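Local coordinates for protein FucU (Bifidobacterium longum subsp. infantis, PDB 3MVK) that probably catalyses the interconversion of the alpha and beta anomers of L-fucose and of the pyranose and furanose forms of beta-D-ribose, at residues 62-67 / 139-144; 24-29 / 124-129. All coordinates share one frame; numbering follows the deposited sequence.

Contact 1 (62-67 / 139-144); sequences VFPLDT and LQKGVV. With NA (sodium ion), chain B.
Lys141 lays its aliphatic chain over one face of the Phe63 ring, a CH-pi contact in which CG of Lys141 stands 4.1 Å from the ring centroid and is displaced toward the rim. Phe63 has CG anti to its backbone N (chi1 -176°), which carries the ring to the strand end, where CZ reaches CB of Lys141 at 3.4 Å. A long lysine suits this place: fully extended, it gives methylenes to the ring and takes its ammonium on to the carbonyls of Leu17 and Met20, while one water joins NZ to Val62 O. Two backbone bonds, Gly142 N to Pro64 O and Asp66 N to Gln140 O, and a single bridge of Leu65 with Lys141 fasten the loop after helix 52-60 to the end of strand 137-140 in the mixed sheet of the RbsD/FucU fold. Glycine fits at 142 because CA of Asp66 lies only 3.4 Å from CA of Gly142, and a CB there would clash with the loop. Beside this, NE2 of Gln140 donates to OD2 of Asp66 at 2.7 Å, meeting its anti lone pair, with amide and carboxylate planes turned 47° apart. OD1 of Asp66 accepts from Tyr68 N and His22 NE2. CD2 of Leu65 meets CD2 of Leu139 at 3.8 Å, beside Leu56, Ile59 and Leu60 of helix 52-60. Thr67 OG1 coordinates the sodium ion at 2.8 Å.

Contact 2 (24-29 / 124-129); sequences DQLVIA and CVIASG
The flat groups between Val27 and Ile126, and onward to Ala29, are peptide units meeting edge to edge through hydrogen bonds. Val27 N donates to Cys124 O, and Val27 O accepts from Ile126 N at 2.8 Å, nearly straight at 175°; Ala29 N then donates to Ile126 O. One face of the sheet carries Leu26, Ile28, Cys124 and Ile126, with CD1 of Leu26 touching CD1 of Ile126 at 4.2 Å; helices 11-19 and 52-60 cover these apolar chains. The other face carries Val27, Ala29, Val125 and Ala127. CB of Ala29 lies 3.9 Å from CG1 of Val125, a contact that its small methyl allows. Ala29 O accepts twice, from Ser128 N at 3.0 Å and from Ser128 OG at 2.7 Å. The hydroxyl reaches it because OG sits between the backbone N and the carbonyl carbon (chi1 80°), where it also receives Glu130 N. An alanine at Ser128 would probably cost Ala29 O its hydroxyl donor and Glu130 N its acceptor, leaving the backbone beyond Ser128 freer to move. Beta-branched Val27, Ile28, Val125 and Ile126 suit extended strands, here a parallel pair inside the mixed alpha/beta sheet of this RbsD/FucU protein, 124-128 lying between 43-47 and 25-29.

The centres of contacts 1 and 2 lie 15 Å apart, and both reach one mixed sheet, in which strand 25-29 runs between 124-128 and 137-140. Contact 2 joins it to its parallel neighbour, with its centre about 5 Å from the centre of the chain; that of contact 1 lies about 12 Å from it, where the antiparallel neighbour 137-140 runs out into the C-terminal tail. The four segments alternate along the chain, 24-29, 62-67, 124-129, 139-144, so the contacts interlock early and late parts of the sequence. They also touch directly: Lys141 N lies 2.8 Å from Asp24 O, probably hydrogen-bonded. Helix 52-60 packs against residues of both. Asp24 and Val144 each bond to a second subunit, so this sheet end also borders the assembly interface.

Contact 1 (62-67 / 139-144)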
ATOM      1  N   VAL G  62      -8.221 -27.911  16.868  1.00 24.30           N
ATOM      2  CA  VAL G  62      -7.422 -26.813  17.409  1.00 24.01           C
ATOM      3  C   VAL G  62      -8.214 -25.643  18.004  1.00 24.06           C
ATOM      4  O   VAL G  62      -7.633 -24.707  18.558  1.00 25.75           O
ATOM      5  CB  VAL G  62      -6.400 -26.286  16.368  1.00 24.30           C
ATOM      6  CG1 VAL G  62      -5.393 -27.366  16.022  1.00 24.67           C
ATOM      7  CG2 VAL G  62      -7.102 -25.767  15.119  1.00 24.96           C
ATOM      8  N   PHE G  63      -9.537 -25.715  17.932  1.00 22.64           N
ATOM      9  CA  PHE G  63     -10.395 -24.562  18.191  1.00 21.67           C
ATOM     10  C   PHE G  63     -11.452 -24.979  19.198  1.00 21.28           C
ATOM     11  O   PHE G  63     -12.360 -25.759  18.866  1.00 22.02           O
ATOM     12  CB  PHE G  63     -11.046 -24.145  16.869  1.00 21.54           C
ATOM     13  CG  PHE G  63     -11.910 -22.900  16.922  1.00 20.39           C
ATOM     14  CD1 PHE G  63     -11.398 -21.667  16.500  1.00 19.18           C
ATOM     15  CD2 PHE G  63     -13.250 -22.976  17.268  1.00 20.37           C
ATOM     16  CE1 PHE G  63     -12.206 -20.503  16.476  1.00 18.92           C
ATOM     17  CE2 PHE G  63     -14.069 -21.831  17.258  1.00 18.97           C
ATOM     18  CZ  PHE G  63     -13.549 -20.590  16.854  1.00 19.94           C
ATOM     19  N   PRO G  64     -11.332 -24.488  20.437  1.00 20.41           N
ATOM     20  CA  PRO G  64     -12.340 -24.790  21.448  1.00 20.18           C
ATOM     21  C   PRO G  64     -13.632 -24.011  21.210  1.00 19.36           C
ATOM     22  O   PRO G  64     -13.607 -22.801  20.914  1.00 18.99           O
ATOM     23  CB  PRO G  64     -11.664 -24.345  22.764  1.00 20.40           C
ATOM     24  CG  PRO G  64     -10.772 -23.239  22.350  1.00 21.27           C
ATOM     25  CD  PRO G  64     -10.307 -23.543  20.931  1.00 20.28           C
ATOM     26  N   LEU G  65     -14.760 -24.710  21.310  1.00 19.24           N
ATOM     27  CA  LEU G  65     -16.051 -24.044  21.178  1.00 18.77           C
ATOM     28  C   LEU G  65     -16.439 -23.403  22.492  1.00 18.48           C
ATOM     29  O   LEU G  65     -16.312 -24.036  23.551  1.00 19.23           O
ATOM     30  CB  LEU G  65     -17.134 -25.043  20.771  1.00 19.70           C
ATOM     31  CG  LEU G  65     -17.086 -25.537  19.328  1.00 20.56           C
ATOM     32  CD1 LEU G  65     -18.127 -26.624  19.140  1.00 21.33           C
ATOM     33  CD2 LEU G  65     -17.313 -24.372  18.352  1.00 23.03           C
ATOM     34  N   ASP G  66     -16.973 -22.188  22.405  1.00 17.89           N
ATOM     35  CA  ASP G  66     -17.330 -21.373  23.564  1.00 18.36           C
ATOM     36  C   ASP G  66     -18.367 -22.024  24.481  1.00 19.33           C
ATOM     37  O   ASP G  66     -19.473 -22.368  24.032  1.00 19.38           O
ATOM     38  CB  ASP G  66     -17.825 -20.005  23.113  1.00 18.01           C
ATOM     39  CG  ASP G  66     -17.734 -18.943  24.207  1.00 17.62           C
ATOM     40  OD1 ASP G  66     -17.321 -19.258  25.360  1.00 17.55           O
ATOM     41  OD2 ASP G  66     -18.095 -17.785  23.902  1.00 18.33           O
ATOM     42  N   THR G  67     -18.002 -22.165  25.757  1.00 19.69           N
ATOM     43  CA  THR G  67     -18.910 -22.702  26.782  1.00 21.09           C
ATOM     44  C   THR G  67     -19.628 -21.580  27.546  1.00 20.90           C
ATOM     45  O   THR G  67     -20.483 -21.864  28.385  1.00 21.48           O
ATOM     46  CB  THR G  67     -18.156 -23.594  27.812  1.00 21.35           C
ATOM     47  OG1 THR G  67     -17.189 -22.796  28.505  1.00 23.30           O
ATOM     48  CG2 THR G  67     -17.463 -24.780  27.131  1.00 22.65           C
ATOM     49  N   LEU G 139     -18.837 -20.419  13.979  1.00 14.04           N
ATOM     50  CA  LEU G 139     -18.268 -21.015  15.194  1.00 14.52           C
ATOM     51  C   LEU G 139     -17.734 -19.902  16.078  1.00 14.45           C
ATOM     52  O   LEU G 139     -17.076 -18.990  15.565  1.00 15.41           O
ATOM     53  CB  LEU G 139     -17.104 -21.930  14.852  1.00 15.00           C
ATOM     54  CG  LEU G 139     -17.413 -23.171  14.007  1.00 15.02           C
ATOM     55  CD1 LEU G 139     -16.134 -23.967  13.859  1.00 18.44           C
ATOM     56  CD2 LEU G 139     -18.485 -24.009  14.713  1.00 17.86           C
ATOM     57  N   GLN G 140     -18.036 -19.957  17.375  1.00 15.23           N
ATOM     58  CA  GLN G 140     -17.535 -18.961  18.329  1.00 15.20           C
ATOM     59  C   GLN G 140     -16.490 -19.586  19.243  1.00 15.21           C
ATOM     60  O   GLN G 140     -16.722 -20.640  19.848  1.00 15.26           O
ATOM     61  CB  GLN G 140     -18.675 -18.408  19.189  1.00 15.78           C
ATOM     62  CG  GLN G 140     -18.226 -17.267  20.098  1.00 14.52           C
ATOM     63  CD  GLN G 140     -19.406 -16.521  20.667  1.00 17.16           C
ATOM     64  OE1 GLN G 140     -20.201 -15.937  19.923  1.00 18.74           O
ATOM     65  NE2 GLN G 140     -19.530 -16.524  21.995  1.00 18.77           N
ATOM     66  N   LYS G 141     -15.348 -18.915  19.380  1.00 14.72           N
ATOM     67  CA  LYS G 141     -14.227 -19.501  20.101  1.00 15.42           C
ATOM     68  C   LYS G 141     -14.376 -19.371  21.606  1.00 15.56           C
ATOM     69  O   LYS G 141     -14.797 -18.336  22.116  1.00 15.95           O
ATOM     70  CB  LYS G 141     -12.904 -18.873  19.660  1.00 14.71           C
ATOM     71  CG  LYS G 141     -11.672 -19.625  20.207  1.00 15.65           C
ATOM     72  CD  LYS G 141     -10.392 -19.038  19.592  1.00 16.06           C
ATOM     73  CE  LYS G 141      -9.174 -19.802  20.049  1.00 17.23           C
ATOM     74  NZ  LYS G 141      -7.868 -19.285  19.519  1.00 18.23           N
ATOM     75  N   GLY G 142     -14.019 -20.445  22.292  1.00 16.67           N
ATOM     76  CA  GLY G 142     -14.027 -20.463  23.725  1.00 18.77           C
ATOM     77  C   GLY G 142     -12.685 -20.128  24.335  1.00 20.17           C
ATOM     78  O   GLY G 142     -11.845 -19.473  23.704  1.00 20.13           O
ATOM     79  N   VAL G 143     -12.535 -20.561  25.583  1.00 21.09           N
ATOM     80  CA  VAL G 143     -11.387 -20.260  26.433  1.00 23.24           C
ATOM     81  C   VAL G 143     -10.426 -21.429  26.354  1.00 24.84           C
ATOM     82  O   VAL G 143     -10.846 -22.580  26.201  1.00 24.85           O
ATOM     83  CB  VAL G 143     -11.844 -20.106  27.918  1.00 22.84           C
ATOM     84  CG1 VAL G 143     -10.660 -20.129  28.898  1.00 23.90           C
ATOM     85  CG2 VAL G 143     -12.648 -18.830  28.071  1.00 21.96           C
ATOM     86  N   VAL G 144      -9.138 -21.115  26.451  1.00 26.71           N
ATOM     87  CA  VAL G 144      -8.107 -22.111  26.692  1.00 29.05           C
ATOM     88  C   VAL G 144      -7.743 -21.938  28.172  1.00 30.21           C
ATOM     89  O   VAL G 144      -7.154 -20.918  28.562  1.00 30.43           O
ATOM     90  CB  VAL G 144      -6.891 -21.912  25.767  1.00 29.26           C
ATOM     91  CG1 VAL G 144      -5.834 -22.989  26.016  1.00 30.38           C
ATOM     92  CG2 VAL G 144      -7.319 -21.922  24.314  1.00 29.93           C
TER
HETATM   93 NA    NA B 149     -15.067 -21.834  26.905  1.00 22.84          NA
HETATM   94  O   HOH W   1      -7.777 -22.005  18.131  1.00 36.59           O

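Contact 2 (24-29 / 124-129)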
ATOM      1  N   ASP G  24     -14.520 -14.487  19.636  1.00 16.04           N
ATOM      2  CA  ASP G  24     -14.340 -14.296  18.190  1.00 14.90           C
ATOM      3  C   ASP G  24     -15.067 -15.383  17.421  1.00 14.88           C
ATOM      4  O   ASP G  24     -15.183 -16.518  17.898  1.00 14.26           O
ATOM      5  CB  ASP G  24     -12.853 -14.342  17.790  1.00 15.18           C
ATOM      6  CG  ASP G  24     -12.141 -13.019  18.015  1.00 15.86           C
ATOM      7  OD1 ASP G  24     -12.781 -11.949  17.938  1.00 16.27           O
ATOM      8  OD2 ASP G  24     -10.914 -13.071  18.237  1.00 15.69           O
ATOM      9  N   GLN G  25     -15.559 -15.016  16.237  1.00 14.63           N
ATOM     10  CA  GLN G  25     -16.294 -15.952  15.370  1.00 15.06           C
ATOM     11  C   GLN G  25     -15.615 -16.141  14.018  1.00 15.19           C
ATOM     12  O   GLN G  25     -14.993 -15.225  13.468  1.00 15.03           O
ATOM     13  CB  GLN G  25     -17.720 -15.466  15.139  1.00 15.17           C
ATOM     14  CG  GLN G  25     -18.545 -15.504  16.411  1.00 16.26           C
ATOM     15  CD  GLN G  25     -19.949 -14.978  16.218  1.00 19.23           C
ATOM     16  OE1 GLN G  25     -20.303 -14.499  15.146  1.00 20.51           O
ATOM     17  NE2 GLN G  25     -20.754 -15.041  17.280  1.00 20.86           N
ATOM     18  N   LEU G  26     -15.738 -17.349  13.477  1.00 15.08           N
ATOM     19  CA  LEU G  26     -15.391 -17.561  12.095  1.00 14.89           C
ATOM     20  C   LEU G  26     -16.574 -18.230  11.399  1.00 15.03           C
ATOM     21  O   LEU G  26     -17.438 -18.834  12.050  1.00 15.57           O
ATOM     22  CB  LEU G  26     -14.110 -18.400  11.960  1.00 16.20           C
ATOM     23  CG  LEU G  26     -14.125 -19.839  12.490  1.00 17.92           C
ATOM     24  CD1 LEU G  26     -14.924 -20.789  11.584  1.00 20.14           C
ATOM     25  CD2 LEU G  26     -12.709 -20.362  12.654  1.00 19.98           C
ATOM     26  N   VAL G  27     -16.608 -18.127  10.083  1.00 14.39           N
ATOM     27  CA  VAL G  27     -17.680 -18.726   9.316  1.00 14.35           C
ATOM     28  C   VAL G  27     -17.090 -19.787   8.396  1.00 13.98           C
ATOM     29  O   VAL G  27     -16.150 -19.510   7.645  1.00 13.98           O
ATOM     30  CB  VAL G  27     -18.371 -17.683   8.420  1.00 13.72           C
ATOM     31  CG1 VAL G  27     -19.491 -18.329   7.587  1.00 14.33           C
ATOM     32  CG2 VAL G  27     -18.951 -16.528   9.244  1.00 15.70           C
ATOM     33  N   ILE G  28     -17.631 -21.001   8.458  1.00 13.70           N
ATOM     34  CA  ILE G  28     -17.361 -21.987   7.402  1.00 13.82           C
ATOM     35  C   ILE G  28     -18.450 -21.766   6.372  1.00 14.37           C
ATOM     36  O   ILE G  28     -19.629 -22.037   6.646  1.00 15.01           O
ATOM     37  CB  ILE G  28     -17.401 -23.445   7.944  1.00 12.83           C
ATOM     38  CG1 ILE G  28     -16.403 -23.600   9.097  1.00 13.69           C
ATOM     39  CG2 ILE G  28     -17.132 -24.447   6.791  1.00 15.40           C
ATOM     40  CD1 ILE G  28     -16.456 -24.932   9.786  1.00 15.74           C
ATOM     41  N   ALA G  29     -18.063 -21.247   5.214  1.00 13.43           N
ATOM     42  CA  ALA G  29     -19.013 -20.837   4.175  1.00 12.82           C
ATOM     43  C   ALA G  29     -19.148 -21.981   3.189  1.00 13.97           C
ATOM     44  O   ALA G  29     -18.145 -22.511   2.710  1.00 13.55           O
ATOM     45  CB  ALA G  29     -18.503 -19.564   3.472  1.00 13.97           C
ATOM     46  N   CYS G 124     -13.004 -14.182  10.463  1.00 12.84           N
ATOM     47  CA  CYS G 124     -12.515 -14.899   9.310  1.00 13.59           C
ATOM     48  C   CYS G 124     -13.673 -15.655   8.654  1.00 12.98           C
ATOM     49  O   CYS G 124     -14.508 -16.219   9.349  1.00 13.81           O
ATOM     50  CB  CYS G 124     -11.456 -15.888   9.773  1.00 13.63           C
ATOM     51  SG  CYS G 124     -10.873 -17.085   8.534  1.00 16.69           S
ATOM     52  N   VAL G 125     -13.709 -15.642   7.326  1.00 13.20           N
ATOM     53  CA  VAL G 125     -14.676 -16.457   6.550  1.00 12.85           C
ATOM     54  C   VAL G 125     -13.838 -17.445   5.746  1.00 12.11           C
ATOM     55  O   VAL G 125     -12.919 -17.062   5.021  1.00 12.89           O
ATOM     56  CB  VAL G 125     -15.520 -15.574   5.593  1.00 13.16           C
ATOM     57  CG1 VAL G 125     -16.477 -16.433   4.753  1.00 15.14           C
ATOM     58  CG2 VAL G 125     -16.297 -14.526   6.381  1.00 13.51           C
ATOM     59  N   ILE G 126     -14.126 -18.724   5.924  1.00 12.57           N
ATOM     60  CA  ILE G 126     -13.451 -19.789   5.190  1.00 13.12           C
ATOM     61  C   ILE G 126     -14.346 -20.200   4.034  1.00 13.79           C
ATOM     62  O   ILE G 126     -15.439 -20.714   4.261  1.00 14.42           O
ATOM     63  CB  ILE G 126     -13.229 -20.992   6.102  1.00 13.84           C
ATOM     64  CG1 ILE G 126     -12.328 -20.607   7.277  1.00 16.22           C
ATOM     65  CG2 ILE G 126     -12.630 -22.181   5.323  1.00 15.51           C
ATOM     66  CD1 ILE G 126     -12.362 -21.650   8.402  1.00 17.05           C
ATOM     67  N   ALA G 127     -13.870 -19.990   2.805  1.00 12.96           N
ATOM     68  CA  ALA G 127     -14.696 -20.254   1.612  1.00 13.63           C
ATOM     69  C   ALA G 127     -14.501 -21.708   1.193  1.00 14.09           C
ATOM     70  O   ALA G 127     -13.533 -22.028   0.488  1.00 15.35           O
ATOM     71  CB  ALA G 127     -14.311 -19.307   0.480  1.00 13.75           C
ATOM     72  N   SER G 128     -15.391 -22.586   1.649  1.00 13.72           N
ATOM     73  CA  SER G 128     -15.277 -24.009   1.275  1.00 14.91           C
ATOM     74  C   SER G 128     -15.843 -24.240  -0.102  1.00 15.55           C
ATOM     75  O   SER G 128     -16.383 -23.331  -0.747  1.00 16.73           O
ATOM     76  CB  SER G 128     -16.011 -24.936   2.260  1.00 14.18           C
ATOM     77  OG  SER G 128     -17.412 -24.976   2.012  1.00 15.99           O
ATOM     78  N   GLY G 129     -15.709 -25.484  -0.553  1.00 16.04           N
ATOM     79  CA  GLY G 129     -16.378 -25.908  -1.775  1.00 16.84           C
ATOM     80  C   GLY G 129     -17.590 -26.776  -1.536  1.00 17.30           C
ATOM     81  O   GLY G 129     -18.033 -27.459  -2.455  1.00 18.60           O
TER